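PDB 1U53: secreted protein ASP-2 from Necator americanus, which is a secreted hookworm protein of the pathogenesis-related-1 (CAP) family, studied as a vaccine antigen against human hookworm infection, its molecular role being uncertain. Local coordinates for residues L83-F88 with V160-P165; K19-H24 with V144-Y149; M138-T143 with A166-G171; F109-E114 with V132-Q137. All coordinates share one frame; numbering follows the deposited sequence.

Contact 1: L83-F88 with V160-P165; sequences LGENIF and VCQYGP
Gly84 and Tyr163 open an antiparallel strand pairing in which Gly84 N donates to Tyr163 O over 2.7 Å, in the carbonyl plane and on a lone pair; the return bond from Tyr163 N to Gly84 O is weak. Two residues on, Asn86 and Cys161 exchange a second pair of bonds, each of 3.0 Å between the N of one and the O of the other. The non-hydrogen-bonded pairs, Glu85 with Gln162 and Ile87 with Val160, send their side chains to one face. There the long arms of Glu85 and Gln162 run side by side, and Gln162 NE2 meets Glu85 OE2 on its anti side at 2.8 Å. Buried Glu85 and Gln162 are tolerated because a network satisfies them: Ser75 and Asn66 also bond to Glu85 OE2, and Thr62 to Gln162 OE1. Beyond them Ile87 CG2 touches Val160 CG2 at 4.0 Å.

On the other face the Tyr163 ring has Gly84 O in plane at its edge. Tyr163 CG is anti to the carbonyl carbon (chi1 -69°), which carries the hydroxyl to two partners: His24 NE2, the stronger, and Asn86 ND2, 3.0 Å from Tyr163 OH. Amide and ring planes stand 70° apart. The same ND2 bonds to His134 O.

In the central sheet, strand 84-90 is outermost, beside strand 157-164. Helix 57-67 packs on the Glu85 and Gln162 face, helices 97-109 and 133-138 on that of Asn86 and Tyr163, as in the alpha-beta-alpha sandwich of CAP proteins.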
loop_
_atom_site.group_PDB
_atom_site.type_symbol
_atom_site.label_atom_id
_atom_site.label_comp_id
_atom_site.label_asym_id
_atom_site.label_seq_id
_atom_site.Cartn_x
_atom_site.Cartn_y
_atom_site.Cartn_z
ATOM N N LEU A 83 1.719 9.028 -9.281
ATOM C CA LEU A 83 1.814 8.126 -8.098
ATOM C C LEU A 83 0.799 8.402 -7.016
ATOM O O LEU A 83 0.418 9.565 -6.790
ATOM C CB LEU A 83 3.190 8.240 -7.447
ATOM C CG LEU A 83 4.325 7.898 -8.389
ATOM C CD1 LEU A 83 5.651 8.260 -7.694
ATOM C CD2 LEU A 83 4.304 6.419 -8.778
ATOM N N GLY A 84 0.385 7.336 -6.296
ATOM C CA GLY A 84 -0.463 7.489 -5.106
ATOM C C GLY A 84 0.454 7.574 -3.884
ATOM O O GLY A 84 1.697 7.492 -3.998
ATOM N N GLU A 85 -0.143 7.748 -2.703
ATOM C CA GLU A 85 0.700 7.985 -1.540
ATOM C C GLU A 85 -0.059 7.666 -0.250
ATOM O O GLU A 85 -1.253 8.068 -0.092
ATOM C CB GLU A 85 1.093 9.450 -1.493
ATOM C CG GLU A 85 2.051 9.821 -0.304
ATOM C CD GLU A 85 2.401 11.295 -0.394
ATOM O OE1 GLU A 85 1.507 12.138 -0.107
ATOM O OE2 GLU A 85 3.526 11.611 -0.857
ATOM N N ASN A 86 0.624 6.974 0.673
ATOM C CA ASN A 86 0.099 6.756 2.049
ATOM C C ASN A 86 1.124 7.309 3.000
ATOM O O ASN A 86 2.318 7.143 2.793
ATOM C CB ASN A 86 -0.011 5.267 2.355
ATOM C CG ASN A 86 -1.281 4.653 1.793
ATOM O OD1 ASN A 86 -2.275 5.380 1.628
ATOM N ND2 ASN A 86 -1.304 3.327 1.608
ATOM N N ILE A 87 0.662 7.994 4.055
ATOM C CA ILE A 87 1.638 8.528 5.018
ATOM C C ILE A 87 1.307 8.034 6.437
ATOM O O ILE A 87 0.153 7.647 6.727
ATOM C CB ILE A 87 1.701 10.080 4.998
ATOM C CG1 ILE A 87 0.361 10.692 5.403
ATOM C CG2 ILE A 87 2.196 10.559 3.630
ATOM C CD1 ILE A 87 0.411 12.245 5.445
ATOM N N PHE A 88 2.325 7.965 7.304
ATOM C CA PHE A 88 2.130 7.435 8.669
ATOM C C PHE A 88 3.139 8.098 9.569
ATOM O O PHE A 88 4.250 8.429 9.129
ATOM C CB PHE A 88 2.356 5.907 8.700
ATOM C CG PHE A 88 2.472 5.299 10.095
ATOM C CD1 PHE A 88 1.353 4.913 10.802
ATOM C CD2 PHE A 88 3.727 5.100 10.664
ATOM C CE1 PHE A 88 1.480 4.320 12.104
ATOM C CE2 PHE A 88 3.872 4.543 11.971
ATOM C CZ PHE A 88 2.718 4.156 12.673
ATOM N N VAL A 160 6.568 7.401 4.529
ATOM C CA VAL A 160 5.818 7.685 3.323
ATOM C C VAL A 160 6.021 6.538 2.362
ATOM O O VAL A 160 7.150 6.172 2.069
ATOM C CB VAL A 160 6.374 8.984 2.678
ATOM C CG1 VAL A 160 5.646 9.329 1.356
ATOM C CG2 VAL A 160 6.210 10.154 3.620
ATOM N N CYS A 161 4.925 5.968 1.838
ATOM C CA CYS A 161 5.023 5.056 0.686
ATOM C C CYS A 161 4.348 5.679 -0.537
ATOM O O CYS A 161 3.316 6.342 -0.393
ATOM C CB CYS A 161 4.291 3.744 0.958
ATOM S SG CYS A 161 5.233 2.638 2.047
ATOM N N GLN A 162 4.933 5.507 -1.715
ATOM C CA GLN A 162 4.221 5.933 -2.925
ATOM C C GLN A 162 3.984 4.711 -3.816
ATOM O O GLN A 162 4.635 3.693 -3.663
ATOM C CB GLN A 162 4.940 7.090 -3.652
ATOM C CG GLN A 162 4.767 8.378 -2.853
ATOM C CD GLN A 162 5.625 9.559 -3.314
ATOM O OE1 GLN A 162 6.351 9.444 -4.296
ATOM N NE2 GLN A 162 5.518 10.712 -2.611
ATOM N N TYR A 163 3.056 4.863 -4.769
ATOM C CA TYR A 163 2.378 3.731 -5.420
ATOM C C TYR A 163 2.182 4.054 -6.903
ATOM O O TYR A 163 1.536 5.088 -7.234
ATOM C CB TYR A 163 0.986 3.607 -4.779
ATOM C CG TYR A 163 1.057 3.142 -3.345
ATOM C CD1 TYR A 163 1.007 1.785 -3.041
ATOM C CD2 TYR A 163 1.123 4.058 -2.297
ATOM C CE1 TYR A 163 1.088 1.362 -1.686
ATOM C CE2 TYR A 163 1.191 3.638 -0.934
ATOM C CZ TYR A 163 1.128 2.317 -0.649
ATOM O OH TYR A 163 1.233 1.947 0.676
ATOM N N GLY A 164 2.723 3.196 -7.776
ATOM C CA GLY A 164 2.636 3.353 -9.271
ATOM C C GLY A 164 1.860 2.228 -9.901
ATOM O O GLY A 164 2.235 1.106 -9.680
ATOM N N PRO A 165 1.143 2.524 -11.002
ATOM C CA PRO A 165 0.271 3.684 -11.098
ATOM C C PRO A 165 -0.540 4.017 -9.881
ATOM O O PRO A 165 -0.834 3.134 -9.072
ATOM C CB PRO A 165 -0.632 3.420 -12.299
ATOM C CG PRO A 165 -0.265 2.133 -12.834
ATOM C CD PRO A 165 0.820 1.480 -11.997
#

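Contact 2: K19-H24 with V144-Y149; sequences KFLEMH and VKLGCY. Unlike the reference sequence in segment 19-24: Met23 (reference Leu).
The Phe20 ring lies flat against Cys148, whose CB and SG both stand over the same ring face. Cys148 CB is 3.7 Å from the Phe20 ring centroid, a CH-pi contact. Cys148 SG, 3.8 Å from the Phe20 centroid, makes a sulfur-aromatic one. Because Cys148 SG is tied to Cys161, the ring in effect covers one end of a disulfide; phenylalanine suits the place, since a flat apolar face matches a polarisable sulfur.

One turn further along helix 14-32, which packs on the central sheet through this contact, His24 also presents a ring face to strand 145-152. Leu146 crosses it at about a right angle. Leu146 CG is anti to the backbone N (chi1 178°), which extends the side chain toward the helix; its CD2 methyl lies over a face of the His24 ring, 3.8 Å from the centroid, and also touches Phe20 CB (4.1 Å). Leu21 CD1 approaches Leu146 CD2 more loosely, at 4.4 Å.

The imidazole is held in this orientation from within the helix. His24 ND1 donates to Phe20 O at 2.9 Å, while the backbone N of His24 reaches Phe20 O from the opposite face of the carbonyl. At the far end of the ring His24 NE2 bonds to Tyr163 OH.

The chemistry is therefore divided. Across the contact the touches are mainly carbon and sulfur over ring faces, with some aliphatic packing, whereas the histidine nitrogens are satisfied at the ring edge. With ND1 donating, a neutral His24 would have NE2 available as an acceptor, which would fit its bond to the tyrosine hydroxyl.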
loop_
_atom_site.group_PDB
_atom_site.type_symbol
_atom_site.label_atom_id
_atom_site.label_comp_id
_atom_site.label_asym_id
_atom_site.label_seq_id
_atom_site.Cartn_x
_atom_site.Cartn_y
_atom_site.Cartn_z
ATOM N N LYS A 19 10.593 -5.326 4.138
ATOM C CA LYS A 19 9.389 -5.431 4.968
ATOM C C LYS A 19 8.215 -4.787 4.273
ATOM O O LYS A 19 7.124 -5.356 4.199
ATOM C CB LYS A 19 9.644 -4.813 6.351
ATOM C CG LYS A 19 8.504 -4.964 7.343
ATOM C CD LYS A 19 8.277 -6.440 7.643
ATOM C CE LYS A 19 7.265 -6.666 8.713
ATOM N NZ LYS A 19 6.977 -8.146 8.775
ATOM N N PHE A 20 8.442 -3.608 3.709
ATOM C CA PHE A 20 7.336 -2.924 3.011
ATOM C C PHE A 20 6.805 -3.765 1.858
ATOM O O PHE A 20 5.617 -3.983 1.740
ATOM C CB PHE A 20 7.792 -1.566 2.441
ATOM C CG PHE A 20 7.672 -0.429 3.411
ATOM C CD1 PHE A 20 6.435 -0.090 3.974
ATOM C CD2 PHE A 20 8.786 0.297 3.785
ATOM C CE1 PHE A 20 6.336 1.010 4.913
ATOM C CE2 PHE A 20 8.679 1.395 4.693
ATOM C CZ PHE A 20 7.458 1.720 5.243
ATOM N N LEU A 21 7.707 -4.267 1.002
ATOM C CA LEU A 21 7.252 -5.009 -0.155
ATOM C C LEU A 21 6.580 -6.342 0.262
ATOM O O LEU A 21 5.485 -6.688 -0.220
ATOM C CB LEU A 21 8.437 -5.305 -1.093
ATOM C CG LEU A 21 7.991 -5.969 -2.388
ATOM C CD1 LEU A 21 7.106 -5.034 -3.287
ATOM C CD2 LEU A 21 9.183 -6.480 -3.154
ATOM N N GLU A 22 7.209 -7.085 1.170
ATOM C CA GLU A 22 6.602 -8.381 1.577
ATOM C C GLU A 22 5.241 -8.224 2.246
ATOM O O GLU A 22 4.309 -8.992 1.932
ATOM C CB GLU A 22 7.567 -9.109 2.511
ATOM C CG GLU A 22 8.788 -9.513 1.706
ATOM C CD GLU A 22 9.872 -10.099 2.538
ATOM O OE1 GLU A 22 9.607 -10.358 3.734
ATOM O OE2 GLU A 22 10.990 -10.279 1.979
ATOM N N MET A 23 5.128 -7.242 3.142
ATOM C CA MET A 23 3.865 -6.935 3.818
ATOM C C MET A 23 2.826 -6.530 2.803
ATOM O O MET A 23 1.683 -6.951 2.860
ATOM C CB MET A 23 3.999 -5.759 4.780
ATOM C CG MET A 23 4.858 -5.984 5.891
ATOM S SD MET A 23 4.035 -6.115 7.482
ATOM C CE MET A 23 2.408 -5.556 7.537
ATOM N N HIS A 24 3.202 -5.674 1.848
ATOM C CA HIS A 24 2.177 -5.322 0.847
ATOM C C HIS A 24 1.697 -6.512 0.044
ATOM O O HIS A 24 0.480 -6.699 -0.166
ATOM C CB HIS A 24 2.659 -4.218 -0.095
ATOM C CG HIS A 24 2.486 -2.830 0.468
ATOM N ND1 HIS A 24 3.277 -2.305 1.470
ATOM C CD2 HIS A 24 1.612 -1.852 0.124
ATOM C CE1 HIS A 24 2.875 -1.071 1.744
ATOM N NE2 HIS A 24 1.863 -0.776 0.933
ATOM N N VAL A 144 1.314 -1.572 -9.178
ATOM C CA VAL A 144 2.296 -2.638 -9.206
ATOM C C VAL A 144 3.734 -2.192 -8.860
ATOM O O VAL A 144 4.642 -2.991 -8.910
ATOM C CB VAL A 144 2.305 -3.356 -10.575
ATOM C CG1 VAL A 144 0.971 -4.020 -10.802
ATOM C CG2 VAL A 144 2.592 -2.329 -11.665
ATOM N N LYS A 145 3.933 -0.916 -8.527
ATOM C CA LYS A 145 5.234 -0.413 -8.060
ATOM C C LYS A 145 5.055 0.217 -6.676
ATOM O O LYS A 145 4.116 0.974 -6.465
ATOM C CB LYS A 145 5.750 0.668 -9.013
ATOM C CG LYS A 145 6.012 0.148 -10.463
ATOM C CD LYS A 145 6.411 1.322 -11.398
ATOM C CE LYS A 145 7.134 0.814 -12.679
ATOM N NZ LYS A 145 8.521 0.378 -12.401
ATOM N N LEU A 146 5.976 -0.068 -5.772
ATOM C CA LEU A 146 5.942 0.455 -4.425
ATOM C C LEU A 146 7.297 1.037 -4.136
ATOM O O LEU A 146 8.308 0.434 -4.501
ATOM C CB LEU A 146 5.708 -0.720 -3.434
ATOM C CG LEU A 146 5.688 -0.324 -1.964
ATOM C CD1 LEU A 146 4.467 0.526 -1.698
ATOM C CD2 LEU A 146 5.644 -1.577 -1.047
ATOM N N GLY A 147 7.354 2.186 -3.471
ATOM C CA GLY A 147 8.663 2.688 -3.013
ATOM C C GLY A 147 8.370 3.502 -1.762
ATOM O O GLY A 147 7.436 4.294 -1.772
ATOM N N CYS A 148 9.145 3.314 -0.685
ATOM C CA CYS A 148 8.850 4.020 0.555
ATOM C C CYS A 148 10.100 4.584 1.195
ATOM O O CYS A 148 11.201 4.165 0.891
ATOM C CB CYS A 148 8.220 3.026 1.559
ATOM S SG CYS A 148 6.862 2.029 0.889
ATOM N N TYR A 149 9.898 5.478 2.151
ATOM C CA TYR A 149 11.030 5.988 2.926
ATOM C C TYR A 149 10.577 6.247 4.350
ATOM O O TYR A 149 9.443 6.719 4.567
ATOM C CB TYR A 149 11.576 7.260 2.275
ATOM C CG TYR A 149 12.959 7.657 2.772
ATOM C CD1 TYR A 149 14.107 7.152 2.149
ATOM C CD2 TYR A 149 13.110 8.500 3.878
ATOM C CE1 TYR A 149 15.358 7.482 2.643
ATOM C CE2 TYR A 149 14.350 8.831 4.358
ATOM C CZ TYR A 149 15.475 8.333 3.737
ATOM O OH TYR A 149 16.738 8.697 4.199
#

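Contact 3: M138-T143 with A166-G171; sequences MVWQET and AGNMMG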
loop_
_atom_site.group_PDB
_atom_site.type_symbol
_atom_site.label_atom_id
_atom_site.label_comp_id
_atom_site.label_asym_id
_atom_site.label_seq_id
_atom_site.Cartn_x
_atom_site.Cartn_y
_atom_site.Cartn_z
ATOM N N MET A 138 -3.343 0.275 -0.741
ATOM C CA MET A 138 -2.457 -0.864 -0.590
ATOM C C MET A 138 -2.922 -2.014 -1.486
ATOM O O MET A 138 -2.092 -2.767 -1.974
ATOM C CB MET A 138 -2.457 -1.378 0.857
ATOM C CG MET A 138 -1.620 -0.505 1.762
ATOM S SD MET A 138 -1.553 -1.196 3.456
ATOM C CE MET A 138 -0.361 -2.527 3.155
ATOM N N VAL A 139 -4.246 -2.213 -1.620
ATOM C CA VAL A 139 -4.750 -3.346 -2.399
ATOM C C VAL A 139 -5.341 -2.970 -3.765
ATOM O O VAL A 139 -6.127 -3.732 -4.325
ATOM C CB VAL A 139 -5.782 -4.196 -1.595
ATOM C CG1 VAL A 139 -5.143 -4.712 -0.233
ATOM C CG2 VAL A 139 -7.083 -3.386 -1.302
ATOM N N TRP A 140 -4.956 -1.798 -4.290
ATOM C CA TRP A 140 -5.423 -1.372 -5.605
ATOM C C TRP A 140 -4.841 -2.305 -6.683
ATOM O O TRP A 140 -3.630 -2.461 -6.796
ATOM C CB TRP A 140 -4.972 0.070 -5.844
ATOM C CG TRP A 140 -5.733 0.733 -6.966
ATOM C CD1 TRP A 140 -5.350 0.890 -8.257
ATOM C CD2 TRP A 140 -7.006 1.374 -6.830
ATOM N NE1 TRP A 140 -6.325 1.615 -8.954
ATOM C CE2 TRP A 140 -7.361 1.884 -8.105
ATOM C CE3 TRP A 140 -7.895 1.536 -5.762
ATOM C CZ2 TRP A 140 -8.574 2.559 -8.322
ATOM C CZ3 TRP A 140 -9.091 2.195 -5.967
ATOM C CH2 TRP A 140 -9.425 2.702 -7.248
ATOM N N GLN A 141 -5.721 -2.943 -7.454
ATOM C CA GLN A 141 -5.326 -4.042 -8.329
ATOM C C GLN A 141 -4.215 -3.616 -9.250
ATOM O O GLN A 141 -3.249 -4.370 -9.446
ATOM C CB GLN A 141 -6.546 -4.493 -9.109
ATOM C CG GLN A 141 -6.207 -5.375 -10.298
ATOM C CD GLN A 141 -7.453 -5.692 -11.039
ATOM O OE1 GLN A 141 -8.340 -6.285 -10.488
ATOM N NE2 GLN A 141 -7.526 -5.283 -12.304
ATOM N N GLU A 142 -4.385 -2.441 -9.861
ATOM C CA GLU A 142 -3.495 -2.031 -10.936
ATOM C C GLU A 142 -2.207 -1.376 -10.461
ATOM O O GLU A 142 -1.286 -1.131 -11.268
ATOM C CB GLU A 142 -4.256 -1.168 -11.938
ATOM C CG GLU A 142 -5.356 -1.999 -12.637
ATOM C CD GLU A 142 -4.784 -3.056 -13.519
ATOM O OE1 GLU A 142 -3.681 -2.828 -14.071
ATOM O OE2 GLU A 142 -5.418 -4.128 -13.701
ATOM N N THR A 143 -2.077 -1.180 -9.145
ATOM C CA THR A 143 -0.853 -0.575 -8.627
ATOM C C THR A 143 0.177 -1.683 -8.484
ATOM O O THR A 143 -0.065 -2.665 -7.766
ATOM C CB THR A 143 -1.117 0.051 -7.277
ATOM O OG1 THR A 143 -1.924 1.212 -7.459
ATOM C CG2 THR A 143 0.222 0.471 -6.629
ATOM N N ALA A 166 -0.926 5.280 -9.776
ATOM C CA ALA A 166 -1.741 5.721 -8.629
ATOM C C ALA A 166 -3.073 4.973 -8.511
ATOM O O ALA A 166 -3.736 4.694 -9.523
ATOM C CB ALA A 166 -2.025 7.216 -8.687
ATOM N N GLY A 167 -3.463 4.663 -7.278
ATOM C CA GLY A 167 -4.794 4.080 -7.054
ATOM C C GLY A 167 -5.768 5.147 -6.611
ATOM O O GLY A 167 -5.548 6.337 -6.881
ATOM N N ASN A 168 -6.864 4.722 -6.001
ATOM C CA ASN A 168 -7.869 5.647 -5.434
ATOM C C ASN A 168 -8.424 6.613 -6.471
ATOM O O ASN A 168 -8.628 7.805 -6.183
ATOM C CB ASN A 168 -7.272 6.403 -4.270
ATOM C CG ASN A 168 -7.068 5.501 -3.067
ATOM O OD1 ASN A 168 -7.423 4.323 -3.128
ATOM N ND2 ASN A 168 -6.560 6.053 -1.980
ATOM N N MET A 169 -8.668 6.081 -7.657
ATOM C CA MET A 169 -9.326 6.837 -8.724
ATOM C C MET A 169 -10.829 6.859 -8.460
ATOM O O MET A 169 -11.478 5.810 -8.326
ATOM C CB MET A 169 -8.952 6.220 -10.075
ATOM C CG MET A 169 -7.438 6.341 -10.356
ATOM S SD MET A 169 -6.903 6.051 -12.066
ATOM C CE MET A 169 -7.791 4.512 -12.248
ATOM N N MET A 170 -11.373 8.070 -8.312
ATOM C CA MET A 170 -12.776 8.282 -7.974
ATOM C C MET A 170 -13.684 7.514 -8.917
ATOM O O MET A 170 -13.527 7.558 -10.137
ATOM C CB MET A 170 -13.095 9.796 -8.001
ATOM C CG MET A 170 -14.516 10.197 -7.586
ATOM S SD MET A 170 -14.755 12.014 -7.549
ATOM C CE MET A 170 -14.733 12.386 -9.278
ATOM N N GLY A 171 -14.614 6.764 -8.336
ATOM C CA GLY A 171 -15.613 6.079 -9.138
ATOM C C GLY A 171 -15.195 4.741 -9.728
ATOM O O GLY A 171 -16.032 4.043 -10.303
HETATM O O HOH W 1 -4.265 2.580 -11.219
#
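Trp140, just past the end of helix 133-138, brings its indole up against Gly167 and Asn168. Its CG is anti to the backbone N (chi1 -163°), and the extended side chain lays one indole face along the backbone of the other loop. Gly167 CA sits 3.3 Å from the centroid of the Trp140 five-membered ring, a CH-pi contact almost exactly on the normal. Glycine fits because a CB here would run into the indole. Over the benzo part of the same face lies the backbone N of Asn168, 3.4 Å from Trp140 CE3, and Met169 CB adds an apolar touch at 4.1 Å from Trp140 CZ2. A water joins the loops at the pyrrole end: it donates to Ala166 O at 2.8 Å and accepts a weak bond from Trp140 NE1.

Gln141 and Glu142 follow in a type I turn that Thr143 N closes onto Trp140 O. Gln141 NE2 bonds to Glu142 OE2 at 2.8 Å, bridging the two central residues of the turn. The Thr143 N lies in plane at the indole edge, and the hydroxyl OG1 of Thr143 bonds to Pro165 O, just before the partner loop.

Asn168, with backbone angles of the left-handed helical region, bonds through its amide to Thr136 and Gly133. The sequences GHYTQMVWQET and YVVCQYGPAGNM fit the two CRISP signatures, so the packing of the Trp140 indole on Gly167 and Asn168 brings together the two sequence signatures of the CAP family.

Contact 4: F109-E114 with V132-Q137; sequences FGELAE and VGHYTQ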
loop_
_atom_site.group_PDB
_atom_site.type_symbol
_atom_site.label_atom_id
_atom_site.label_comp_id
_atom_site.label_asym_id
_atom_site.label_seq_id
_atom_site.Cartn_x
_atom_site.Cartn_y
_atom_site.Cartn_z
ATOM N N PHE A 109 -3.522 -0.938 6.490
ATOM C CA PHE A 109 -4.353 -2.087 6.149
ATOM C C PHE A 109 -5.484 -2.251 7.141
ATOM O O PHE A 109 -6.552 -2.736 6.777
ATOM C CB PHE A 109 -3.493 -3.332 6.104
ATOM C CG PHE A 109 -4.245 -4.526 5.589
ATOM C CD1 PHE A 109 -4.370 -4.732 4.207
ATOM C CD2 PHE A 109 -4.833 -5.415 6.473
ATOM C CE1 PHE A 109 -5.065 -5.834 3.729
ATOM C CE2 PHE A 109 -5.557 -6.507 5.987
ATOM C CZ PHE A 109 -5.666 -6.719 4.634
ATOM N N GLY A 110 -5.267 -1.806 8.377
ATOM C CA GLY A 110 -6.256 -2.014 9.443
ATOM C C GLY A 110 -7.575 -1.289 9.248
ATOM O O GLY A 110 -8.556 -1.647 9.890
ATOM N N GLU A 111 -7.606 -0.327 8.316
ATOM C CA GLU A 111 -8.843 0.387 7.920
ATOM C C GLU A 111 -9.942 -0.593 7.480
ATOM O O GLU A 111 -11.126 -0.341 7.728
ATOM C CB GLU A 111 -8.508 1.415 6.829
ATOM C CG GLU A 111 -7.653 2.529 7.436
ATOM C CD GLU A 111 -7.232 3.594 6.467
ATOM O OE1 GLU A 111 -7.362 3.368 5.240
ATOM O OE2 GLU A 111 -6.768 4.677 6.967
ATOM N N LEU A 112 -9.563 -1.701 6.820
ATOM C CA LEU A 112 -10.588 -2.641 6.329
ATOM C C LEU A 112 -11.328 -3.251 7.528
ATOM O O LEU A 112 -12.556 -3.219 7.564
ATOM C CB LEU A 112 -9.920 -3.763 5.507
ATOM C CG LEU A 112 -10.839 -4.939 5.103
ATOM C CD1 LEU A 112 -11.988 -4.471 4.186
ATOM C CD2 LEU A 112 -9.958 -6.045 4.457
ATOM N N ALA A 113 -10.592 -3.767 8.497
ATOM C CA ALA A 113 -11.233 -4.396 9.671
ATOM C C ALA A 113 -11.911 -3.401 10.601
ATOM O O ALA A 113 -12.972 -3.711 11.175
ATOM C CB ALA A 113 -10.228 -5.206 10.463
ATOM N N GLU A 114 -11.304 -2.238 10.799
ATOM C CA GLU A 114 -11.909 -1.255 11.719
ATOM C C GLU A 114 -13.072 -0.447 11.191
ATOM O O GLU A 114 -14.078 -0.258 11.928
ATOM C CB GLU A 114 -10.856 -0.285 12.243
ATOM C CG GLU A 114 -11.429 0.602 13.377
ATOM C CD GLU A 114 -10.515 1.753 13.779
ATOM O OE1 GLU A 114 -9.351 1.802 13.320
ATOM O OE2 GLU A 114 -10.978 2.622 14.577
ATOM N N VAL A 132 -11.071 4.834 4.543
ATOM C CA VAL A 132 -10.432 3.588 4.106
ATOM C C VAL A 132 -9.398 3.768 3.010
ATOM O O VAL A 132 -8.955 2.799 2.410
ATOM C CB VAL A 132 -11.458 2.529 3.686
ATOM C CG1 VAL A 132 -12.245 2.021 4.924
ATOM C CG2 VAL A 132 -12.358 3.098 2.624
ATOM N N GLY A 133 -9.028 5.017 2.726
ATOM C CA GLY A 133 -8.238 5.288 1.548
ATOM C C GLY A 133 -6.786 4.828 1.620
ATOM O O GLY A 133 -6.117 4.692 0.592
ATOM N N HIS A 134 -6.287 4.553 2.818
ATOM C CA HIS A 134 -4.930 3.995 2.871
ATOM C C HIS A 134 -4.989 2.508 2.523
ATOM O O HIS A 134 -4.154 2.004 1.786
ATOM C CB HIS A 134 -4.284 4.183 4.246
ATOM C CG HIS A 134 -4.221 5.606 4.700
ATOM N ND1 HIS A 134 -5.091 6.118 5.643
ATOM C CD2 HIS A 134 -3.398 6.621 4.352
ATOM C CE1 HIS A 134 -4.800 7.395 5.855
ATOM N NE2 HIS A 134 -3.788 7.727 5.071
ATOM N N TYR A 135 -5.940 1.766 3.095
ATOM C CA TYR A 135 -6.175 0.387 2.682
ATOM C C TYR A 135 -6.422 0.223 1.194
ATOM O O TYR A 135 -5.794 -0.647 0.558
ATOM C CB TYR A 135 -7.364 -0.207 3.492
ATOM C CG TYR A 135 -7.921 -1.476 2.866
ATOM C CD1 TYR A 135 -7.267 -2.680 3.006
ATOM C CD2 TYR A 135 -9.077 -1.438 2.084
ATOM C CE1 TYR A 135 -7.760 -3.837 2.432
ATOM C CE2 TYR A 135 -9.575 -2.594 1.499
ATOM C CZ TYR A 135 -8.900 -3.769 1.666
ATOM O OH TYR A 135 -9.380 -4.906 1.090
ATOM N N THR A 136 -7.313 1.033 0.631
ATOM C CA THR A 136 -7.689 0.820 -0.779
ATOM C C THR A 136 -6.475 1.052 -1.688
ATOM O O THR A 136 -6.358 0.440 -2.741
ATOM C CB THR A 136 -8.870 1.727 -1.214
ATOM O OG1 THR A 136 -8.519 3.100 -0.973
ATOM C CG2 THR A 136 -10.087 1.393 -0.427
ATOM N N GLN A 137 -5.568 1.960 -1.297
ATOM C CA GLN A 137 -4.354 2.093 -2.086
ATOM C C GLN A 137 -3.429 0.855 -1.947
ATOM O O GLN A 137 -2.834 0.406 -2.913
ATOM C CB GLN A 137 -3.628 3.422 -1.776
ATOM C CG GLN A 137 -2.308 3.584 -2.511
ATOM C CD GLN A 137 -2.432 3.611 -4.064
ATOM O OE1 GLN A 137 -2.348 2.553 -4.754
ATOM N NE2 GLN A 137 -2.556 4.812 -4.616
#
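Glu111 OE1 is gripped by two successive backbone N-H groups in the first turn of helix 133-138. Tyr135 N reaches it at 3.0 Å and nearly straight, from above the carboxylate plane, while the bond from His134 N, at 2.9 Å, is bent and weak. The second oxygen serves the histidine side chain: His134 ND1 donates to Glu111 OE2 at 2.6 Å, on the syn side though somewhat out of the carboxylate plane, the oxygen lying in the imidazole plane. Glu111 CG is anti to the carbonyl carbon (chi1 -68°) and the rest of the chain is extended, a length that lets glutamate span from its own helix to this one.

Beside the polar cluster the Tyr135 ring packs against Leu112 on one face and Phe109 at its edge. Leu112 CB stands over the centre of that face, 3.8 Å from the Tyr135 ring centroid, and Leu112 CD2 is 3.6 Å from Tyr135 OH. The edge of Tyr135 is turned toward the face of Phe109 in an offset edge-to-face pair, centroids 5.4 Å apart and planes at 70°.

His134 also stacks on Trp108, so the ring is fixed both in its plane and over a face. A carboxylate on ND1 would orient the imidazole and fix which edge of it the cleft sees. The pair is consistent with the Glu and His conserved in the central cleft of CAP proteins, where some relatives bind a metal ion.

How the contacts relate
Contacts 1 and 2 make up the buried core: strand 157-164 is paired with strand 84-90 in the first, and its other neighbour, strand 145-152, meets helix 14-32 in the second. The Cys148-Cys161 disulfide ties the two together. Contacts 3 and 4 are only partly buried: contact 3 joins two loops, contact 4 the short helices 111-115 and 133-138. Polar side-chain bonds tie contact 4 to contact 3 and to contact 1. The chemistry follows position: ladder bonds with paired polar side chains in contact 1, ring faces against carbon and sulfur in contact 2, an indole on bare backbone in contact 3, and a carboxylate cluster in contact 4.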